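Local coordinates for putative periplasmic protein (Bacteroides eggerthii, PDB 4HBR) that is of unknown function but probably works in the periplasm, as a PF11396-family protein built around a long antiparallel beta sheet, at residues 89-94 against 136-140. Numbering follows the deposited sequence.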
loop_
_atom_site.group_PDB
_atom_site.type_symbol
_atom_site.label_atom_id
_atom_site.label_comp_id
_atom_site.label_asym_id
_atom_site.label_seq_id
_atom_site.Cartn_x
_atom_site.Cartn_y
_atom_site.Cartn_z
ATOM N N VAL A 89 0.485 0.289 -4.994
ATOM C CA VAL A 89 -0.789 0.941 -4.711
ATOM C C VAL A 89 -1.512 1.145 -6.006
ATOM O O VAL A 89 -0.962 1.759 -6.925
ATOM C CB VAL A 89 -0.623 2.273 -3.920
ATOM C CG1 VAL A 89 -1.983 2.832 -3.502
ATOM C CG2 VAL A 89 0.281 2.096 -2.697
ATOM N N GLN A 90 -2.750 0.640 -6.082
ATOM C CA GLN A 90 -3.542 0.744 -7.312
ATOM C C GLN A 90 -4.886 1.366 -7.072
ATOM O O GLN A 90 -5.414 1.334 -5.961
ATOM C CB GLN A 90 -3.734 -0.612 -7.981
ATOM C CG GLN A 90 -2.438 -1.224 -8.480
ATOM C CD GLN A 90 -2.757 -2.547 -9.099
ATOM O OE1 GLN A 90 -3.111 -2.640 -10.278
ATOM N NE2 GLN A 90 -2.790 -3.577 -8.273
ATOM N N PHE A 91 -5.465 1.878 -8.163
ATOM C CA PHE A 91 -6.729 2.595 -8.147
ATOM C C PHE A 91 -7.563 2.277 -9.371
ATOM O O PHE A 91 -6.977 1.918 -10.407
ATOM C CB PHE A 91 -6.432 4.099 -8.146
ATOM C CG PHE A 91 -5.451 4.566 -7.105
ATOM C CD1 PHE A 91 -5.873 4.830 -5.799
ATOM C CD2 PHE A 91 -4.104 4.771 -7.433
ATOM C CE1 PHE A 91 -4.976 5.303 -4.838
ATOM C CE2 PHE A 91 -3.212 5.249 -6.478
ATOM C CZ PHE A 91 -3.657 5.525 -5.188
ATOM N N PRO A 92 -8.904 2.443 -9.320
ATOM C CA PRO A 92 -9.699 2.127 -10.520
ATOM C C PRO A 92 -9.377 3.021 -11.737
ATOM O O PRO A 92 -9.303 2.521 -12.853
ATOM C CB PRO A 92 -11.169 2.296 -10.060
ATOM C CG PRO A 92 -11.121 2.982 -8.755
ATOM C CD PRO A 92 -9.763 2.818 -8.166
ATOM N N GLU A 93 -9.126 4.309 -11.519
ATOM C CA GLU A 93 -8.920 5.266 -12.618
ATOM C C GLU A 93 -7.548 5.918 -12.692
ATOM O O GLU A 93 -7.264 6.539 -13.713
ATOM C CB GLU A 93 -9.937 6.422 -12.487
ATOM C CG GLU A 93 -11.378 5.969 -12.564
ATOM C CD GLU A 93 -12.432 7.017 -12.332
ATOM O OE1 GLU A 93 -12.108 8.222 -12.339
ATOM O OE2 GLU A 93 -13.616 6.631 -12.211
ATOM N N TRP A 94 -6.800 5.958 -11.577
ATOM C CA TRP A 94 -5.513 6.658 -11.474
ATOM C C TRP A 94 -4.344 5.664 -11.696
ATOM O O TRP A 94 -4.496 4.444 -11.613
ATOM C CB TRP A 94 -5.391 7.422 -10.107
ATOM C CG TRP A 94 -6.653 8.163 -9.697
ATOM C CD1 TRP A 94 -7.532 8.804 -10.527
ATOM C CD2 TRP A 94 -7.181 8.317 -8.359
ATOM N NE1 TRP A 94 -8.609 9.281 -9.807
ATOM C CE2 TRP A 94 -8.406 9.020 -8.470
ATOM C CE3 TRP A 94 -6.710 7.977 -7.067
ATOM C CZ2 TRP A 94 -9.197 9.329 -7.346
ATOM C CZ3 TRP A 94 -7.488 8.302 -5.944
ATOM C CH2 TRP A 94 -8.725 8.939 -6.096
ATOM N N ALA A 136 -6.211 5.682 3.831
ATOM C CA ALA A 136 -7.058 6.590 3.050
ATOM C C ALA A 136 -6.573 8.052 3.128
ATOM O O ALA A 136 -6.607 8.732 2.112
ATOM C CB ALA A 136 -8.505 6.491 3.532
ATOM N N SER A 137 -6.086 8.513 4.289
ATOM C CA SER A 137 -5.643 9.910 4.434
ATOM C C SER A 137 -4.393 10.247 3.556
ATOM O O SER A 137 -4.222 11.397 3.195
ATOM C CB SER A 137 -5.384 10.255 5.892
ATOM O OG SER A 137 -4.218 9.602 6.357
ATOM N N THR A 138 -3.576 9.254 3.164
ATOM C CA THR A 138 -2.413 9.477 2.309
ATOM C C THR A 138 -2.801 9.470 0.816
ATOM O O THR A 138 -2.188 10.188 0.020
ATOM C CB THR A 138 -1.350 8.380 2.602
ATOM O OG1 THR A 138 -0.922 8.494 3.948
ATOM C CG2 THR A 138 -0.116 8.453 1.688
ATOM N N PHE A 139 -3.774 8.635 0.420
ATOM C CA PHE A 139 -4.086 8.448 -0.996
ATOM C C PHE A 139 -5.491 8.837 -1.448
ATOM O O PHE A 139 -5.673 9.050 -2.648
ATOM C CB PHE A 139 -3.877 6.971 -1.359
ATOM C CG PHE A 139 -2.476 6.445 -1.126
ATOM C CD1 PHE A 139 -1.451 6.711 -2.038
ATOM C CD2 PHE A 139 -2.192 5.646 -0.021
ATOM C CE1 PHE A 139 -0.164 6.211 -1.827
ATOM C CE2 PHE A 139 -0.910 5.130 0.178
ATOM C CZ PHE A 139 0.098 5.423 -0.722
ATOM N N LEU A 140 -6.478 8.874 -0.534
ATOM C CA LEU A 140 -7.899 9.103 -0.891
ATOM C C LEU A 140 -8.502 10.372 -0.258
ATOM O O LEU A 140 -7.730 11.271 0.171
ATOM C CB LEU A 140 -8.748 7.862 -0.482
ATOM C CG LEU A 140 -8.348 6.521 -1.091
ATOM C CD1 LEU A 140 -9.000 5.357 -0.319
ATOM C CD2 LEU A 140 -8.672 6.473 -2.560
ATOM O OXT LEU A 140 -9.753 10.478 -0.230
#
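Phe-139 and Leu-140, at the very C-terminus, pack against Val-89, Phe-91 and Trp-94 in an apolar contact that lays the last short helix, 136-139, on the end of strand 82-90 and the turn leading out of it. Phe-139 does most of the work. Its ring is held between two methyl groups: Val-89 CG1 sits over the centre of one face in a CH-pi contact, 4.1 Å from the ring centroid and 7° off the normal, while CG2 of its own neighbour Thr-138 covers the opposite face. With CG1 anti to the backbone N (chi1 -173°), Val-89 turns both methyls to the ring, and its CG2 reaches Phe-139 CZ at 3.9 Å. The Phe-91 side chain crosses Phe-139 at about a right angle and presents its rim, CE1 lying 4.0 Å from Phe-139 CB. Trp-94 folds back over Phe-91, its CE3 3.5 Å above the plane of that ring and displaced toward the rim. From there the indole meets the chain end obliquely, with CZ3 4.0 Å from Leu-140 CD2 and 3.8 Å from the carbonyl O of Phe-139. No hydrogen bond joins the two segments. The neighbouring strands carry the apolar surface further: Met-54 of strand 52-58 touches both Val-89 and Phe-139, Ile-97 of strand 97-104 meets both phenylalanines, and Leu-140 rests on Val-53 and on Tyr-30 of strand 30-37.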